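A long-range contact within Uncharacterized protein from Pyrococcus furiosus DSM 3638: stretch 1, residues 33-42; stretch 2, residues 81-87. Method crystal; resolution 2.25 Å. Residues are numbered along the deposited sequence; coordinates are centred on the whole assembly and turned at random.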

ATOM      1  N   GLY B  33      -7.677  -5.252 -30.287  1.00 19.64           N
ATOM      2  CA  GLY B  33      -7.943  -3.812 -30.387  1.00 18.91           C
ATOM      3  C   GLY B  33      -6.680  -3.020 -30.581  1.00 17.92           C
ATOM      4  O   GLY B  33      -6.672  -2.030 -31.332  1.00 17.83           O
ATOM      5  N   HIS B  34      -5.622  -3.442 -29.894  1.00 17.47           N
ATOM      6  CA  HIS B  34      -4.301  -2.792 -30.009  1.00 18.31           C
ATOM      7  C   HIS B  34      -3.726  -2.834 -31.416  1.00 18.63           C
ATOM      8  O   HIS B  34      -3.321  -1.820 -31.988  1.00 18.00           O
ATOM      9  CB  HIS B  34      -3.346  -3.477 -29.050  1.00 19.91           C
ATOM     10  CG  HIS B  34      -1.977  -2.905 -29.057  1.00 24.13           C
ATOM     11  ND1 HIS B  34      -1.650  -1.757 -28.364  1.00 25.16           N
ATOM     12  CD2 HIS B  34      -0.832  -3.331 -29.651  1.00 25.73           C
ATOM     13  CE1 HIS B  34      -0.378  -1.469 -28.573  1.00 25.88           C
ATOM     14  NE2 HIS B  34       0.148  -2.419 -29.327  1.00 26.08           N
ATOM     15  N   ILE B  35      -3.764  -4.012 -32.035  1.00 19.32           N
ATOM     16  CA  ILE B  35      -3.325  -4.116 -33.431  1.00 19.23           C
ATOM     17  C   ILE B  35      -4.221  -3.282 -34.349  1.00 17.74           C
ATOM     18  O   ILE B  35      -3.755  -2.538 -35.214  1.00 18.71           O
ATOM     19  CB  ILE B  35      -3.320  -5.610 -33.847  1.00 19.64           C
ATOM     20  CG1 ILE B  35      -2.245  -6.348 -33.050  1.00 20.02           C
ATOM     21  CG2 ILE B  35      -3.040  -5.743 -35.318  1.00 21.76           C
ATOM     22  CD1 ILE B  35      -2.418  -7.850 -32.980  1.00 18.89           C
ATOM     23  N   ALA B  36      -5.529  -3.417 -34.187  1.00 17.82           N
ATOM     24  CA  ALA B  36      -6.450  -2.705 -35.063  1.00 17.49           C
ATOM     25  C   ALA B  36      -6.225  -1.191 -34.991  1.00 19.57           C
ATOM     26  O   ALA B  36      -6.208  -0.494 -36.000  1.00 20.88           O
ATOM     27  CB  ALA B  36      -7.872  -3.047 -34.685  1.00 17.26           C
ATOM     28  N   ALA B  37      -6.085  -0.671 -33.783  1.00 21.29           N
ATOM     29  CA  ALA B  37      -6.033   0.781 -33.608  1.00 21.47           C
ATOM     30  C   ALA B  37      -4.728   1.352 -34.094  1.00 21.25           C
ATOM     31  O   ALA B  37      -4.721   2.439 -34.685  1.00 23.86           O
ATOM     32  CB  ALA B  37      -6.257   1.149 -32.146  1.00 20.79           C
ATOM     33  N   ASN B  38      -3.644   0.640 -33.835  1.00 22.77           N
ATOM     34  CA  ASN B  38      -2.330   1.023 -34.377  1.00 25.24           C
ATOM     35  C   ASN B  38      -2.293   0.985 -35.887  1.00 25.13           C
ATOM     36  O   ASN B  38      -1.847   1.937 -36.525  1.00 26.09           O
ATOM     37  CB  ASN B  38      -1.224   0.157 -33.811  1.00 27.94           C
ATOM     38  CG  ASN B  38      -0.768   0.631 -32.435  1.00 32.29           C
ATOM     39  OD1 ASN B  38       0.026   1.567 -32.332  1.00 35.26           O
ATOM     40  ND2 ASN B  38      -1.310   0.024 -31.369  1.00 34.17           N
ATOM     41  N   PHE B  39      -2.868  -0.063 -36.464  1.00 25.68           N
ATOM     42  CA  PHE B  39      -2.991  -0.120 -37.901  1.00 25.36           C
ATOM     43  C   PHE B  39      -3.777   1.057 -38.432  1.00 27.66           C
ATOM     44  O   PHE B  39      -3.353   1.724 -39.362  1.00 28.20           O
ATOM     45  CB  PHE B  39      -3.652  -1.414 -38.324  1.00 27.20           C
ATOM     46  CG  PHE B  39      -3.706  -1.586 -39.807  1.00 28.22           C
ATOM     47  CD1 PHE B  39      -2.521  -1.679 -40.532  1.00 28.34           C
ATOM     48  CD2 PHE B  39      -4.905  -1.667 -40.472  1.00 28.31           C
ATOM     49  CE1 PHE B  39      -2.544  -1.842 -41.881  1.00 29.01           C
ATOM     50  CE2 PHE B  39      -4.932  -1.818 -41.844  1.00 30.98           C
ATOM     51  CZ  PHE B  39      -3.742  -1.910 -42.548  1.00 29.19           C
ATOM     52  N   LEU B  40      -4.949   1.335 -37.867  1.00 26.82           N
ATOM     53  CA  LEU B  40      -5.725   2.442 -38.394  1.00 26.73           C
ATOM     54  C   LEU B  40      -5.051   3.772 -38.291  1.00 25.92           C
ATOM     55  O   LEU B  40      -5.245   4.621 -39.155  1.00 26.38           O
ATOM     56  CB  LEU B  40      -7.069   2.560 -37.714  1.00 28.74           C
ATOM     57  CG  LEU B  40      -8.092   1.531 -38.150  1.00 30.30           C
ATOM     58  CD1 LEU B  40      -9.144   1.346 -37.077  1.00 31.88           C
ATOM     59  CD2 LEU B  40      -8.727   1.982 -39.448  1.00 33.16           C
ATOM     60  N   ALA B  41      -4.345   4.015 -37.200  1.00 26.98           N
ATOM     61  CA  ALA B  41      -3.748   5.319 -37.009  1.00 28.26           C
ATOM     62  C   ALA B  41      -2.674   5.557 -38.069  1.00 31.83           C
ATOM     63  O   ALA B  41      -2.545   6.658 -38.592  1.00 30.55           O
ATOM     64  CB  ALA B  41      -3.144   5.412 -35.634  1.00 29.37           C
ATOM     65  N   LYS B  42      -1.924   4.500 -38.373  1.00 35.29           N
ATOM     66  CA  LYS B  42      -0.893   4.542 -39.405  1.00 40.77           C
ATOM     67  C   LYS B  42      -1.489   4.631 -40.802  1.00 38.23           C
ATOM     68  O   LYS B  42      -1.095   5.490 -41.576  1.00 36.29           O
ATOM     69  CB  LYS B  42       0.017   3.330 -39.279  1.00 50.81           C
ATOM     70  CG  LYS B  42       1.049   3.204 -40.387  1.00 59.98           C
ATOM     71  CD  LYS B  42       1.915   1.962 -40.203  1.00 71.82           C
ATOM     72  CE  LYS B  42       3.078   2.296 -39.271  1.00 79.61           C
ATOM     73  NZ  LYS B  42       3.770   1.086 -38.748  1.00 80.16           N
ATOM     74  N   ILE B  81     -10.558  10.461 -33.506  1.00 18.88           N
ATOM     75  CA  ILE B  81      -9.499  10.292 -32.520  1.00 18.86           C
ATOM     76  C   ILE B  81      -9.333   8.810 -32.261  1.00 19.91           C
ATOM     77  O   ILE B  81     -10.321   8.093 -32.093  1.00 20.93           O
ATOM     78  CB  ILE B  81      -9.842  10.979 -31.203  1.00 20.68           C
ATOM     79  CG1 ILE B  81     -10.100  12.482 -31.422  1.00 21.89           C
ATOM     80  CG2 ILE B  81      -8.745  10.758 -30.180  1.00 21.40           C
ATOM     81  CD1 ILE B  81     -10.623  13.198 -30.208  1.00 23.22           C
ATOM     82  N   ILE B  82      -8.080   8.355 -32.230  1.00 19.15           N
ATOM     83  CA  ILE B  82      -7.748   6.982 -31.843  1.00 18.19           C
ATOM     84  C   ILE B  82      -6.880   6.982 -30.611  1.00 17.97           C
ATOM     85  O   ILE B  82      -5.878   7.692 -30.570  1.00 18.39           O
ATOM     86  CB  ILE B  82      -7.026   6.263 -32.976  1.00 18.79           C
ATOM     87  CG1 ILE B  82      -7.986   6.182 -34.158  1.00 20.23           C
ATOM     88  CG2 ILE B  82      -6.600   4.871 -32.563  1.00 19.87           C
ATOM     89  CD1 ILE B  82      -7.436   5.453 -35.335  1.00 22.48           C
ATOM     90  N   ALA B  83      -7.259   6.191 -29.611  1.00 16.91           N
ATOM     91  CA  ALA B  83      -6.541   6.103 -28.353  1.00 17.80           C
ATOM     92  C   ALA B  83      -5.787   4.796 -28.276  1.00 18.44           C
ATOM     93  O   ALA B  83      -6.401   3.722 -28.410  1.00 17.05           O
ATOM     94  CB  ALA B  83      -7.532   6.192 -27.201  1.00 18.60           C
ATOM     95  N   ILE B  84      -4.495   4.885 -27.957  1.00 18.66           N
ATOM     96  CA  ILE B  84      -3.575   3.738 -27.958  1.00 19.82           C
ATOM     97  C   ILE B  84      -2.857   3.713 -26.623  1.00 18.59           C
ATOM     98  O   ILE B  84      -2.565   4.758 -26.059  1.00 18.60           O
ATOM     99  CB  ILE B  84      -2.551   3.918 -29.115  1.00 24.42           C
ATOM    100  CG1 ILE B  84      -3.316   3.674 -30.483  1.00 25.41           C
ATOM    101  CG2 ILE B  84      -1.303   3.053 -28.909  1.00 23.89           C
ATOM    102  CD1 ILE B  84      -2.525   3.888 -31.741  1.00 30.11           C
ATOM    103  N   ALA B  85      -2.546   2.526 -26.134  1.00 19.02           N
ATOM    104  CA  ALA B  85      -1.668   2.366 -25.001  1.00 20.77           C
ATOM    105  C   ALA B  85      -0.660   1.253 -25.240  1.00 22.89           C
ATOM    106  O   ALA B  85      -1.037   0.155 -25.615  1.00 24.70           O
ATOM    107  CB  ALA B  85      -2.486   2.054 -23.749  1.00 20.69           C
ATOM    108  N   ASP B  86       0.602   1.506 -24.927  1.00 24.64           N
ATOM    109  CA  ASP B  86       1.627   0.497 -25.038  1.00 27.52           C
ATOM    110  C   ASP B  86       1.963  -0.231 -23.738  1.00 29.17           C
ATOM    111  O   ASP B  86       2.806  -1.110 -23.746  1.00 28.70           O
ATOM    112  CB  ASP B  86       2.875   1.109 -25.677  1.00 31.15           C
ATOM    113  CG  ASP B  86       2.691   1.347 -27.195  1.00 35.05           C
ATOM    114  OD1 ASP B  86       2.058   0.504 -27.851  1.00 37.54           O
ATOM    115  OD2 ASP B  86       3.134   2.392 -27.721  1.00 37.39           O
ATOM    116  N   ILE B  87       1.256   0.070 -22.655  1.00 28.34           N
ATOM    117  CA  ILE B  87       1.451  -0.619 -21.382  1.00 30.70           C
ATOM    118  C   ILE B  87       0.077  -1.066 -20.875  1.00 32.66           C
ATOM    119  O   ILE B  87      -0.943  -0.475 -21.232  1.00 26.97           O
ATOM    120  CB  ILE B  87       2.178   0.291 -20.370  1.00 32.00           C
ATOM    121  CG1 ILE B  87       1.482   1.626 -20.281  1.00 37.59           C
ATOM    122  CG2 ILE B  87       3.589   0.567 -20.866  1.00 31.98           C
ATOM    123  CD1 ILE B  87       1.988   2.490 -19.151  1.00 40.80           C
TER
HETATM  124  O   HOH W   1      -3.358   0.372 -27.655  1.00 20.14           O
HETATM  125  O   HOH W   2       2.083   0.872 -30.314  1.00 38.25           O

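The apolar centre is built from Ala37, Ile82 and Ile84. The backbones come nearest at Ala37 and Ile82, whose CA atoms lie 6.7 Å apart; the methyl of alanine points toward the strand and fits this spacing, with Ala37 CB 3.8 Å from Ile82 CG2 and 4.2 Å from Ile84 CG1. Helix 33-42 and strand 81-85 run with their N-to-C directions 131° apart and their axes 8.5 Å apart at closest approach, and the two stretches bury 334 Å² summed over both sides. Alternation along the strand directs Ile82 and Ile84 toward the helix and the intervening Ala83 away from it. One turn on from Ala37, Ala41 repeats the pattern: its CB lies 4.3 Å from Ile82 CD1 and 4.2 Å from Ile84 CD1. Leu40 adds its CB, 3.8 Å from Ile82 CD1. Both isoleucines adopt m,t rotamers, which extend CD1 to the helix, and their branched side chains pack against the short alanines.

The polar edge is formed by His34 and Asn38, one turn apart on the helix, with Ala85 and Asp86. Asn38 has its CA-to-CB bond directed away from the strand, yet its m rotamer brings OD1 back to 3.5 Å from Ile84 CD1. The amide is steadied within the helix by a hydrogen bond from Asn38 ND2 to His34 O (2.8 Å), leaving Asn38 OD1 to accept one from water 2 (3.0 Å). The same water donates to Asp86 OD1 (2.5 Å), bridging helix and loop just beyond the strand.

His34, in the t rotamer, reaches the strand end with its ring edge: His34 CE1 lies 3.2 Å from Asp86 OD1, and His34 ND1 3.4 Å from Ala85 O. Water 1 forms a second bridge, hydrogen-bonded to His34 ND1 (2.8 Å) and accepting from Ala85 N (2.8 Å).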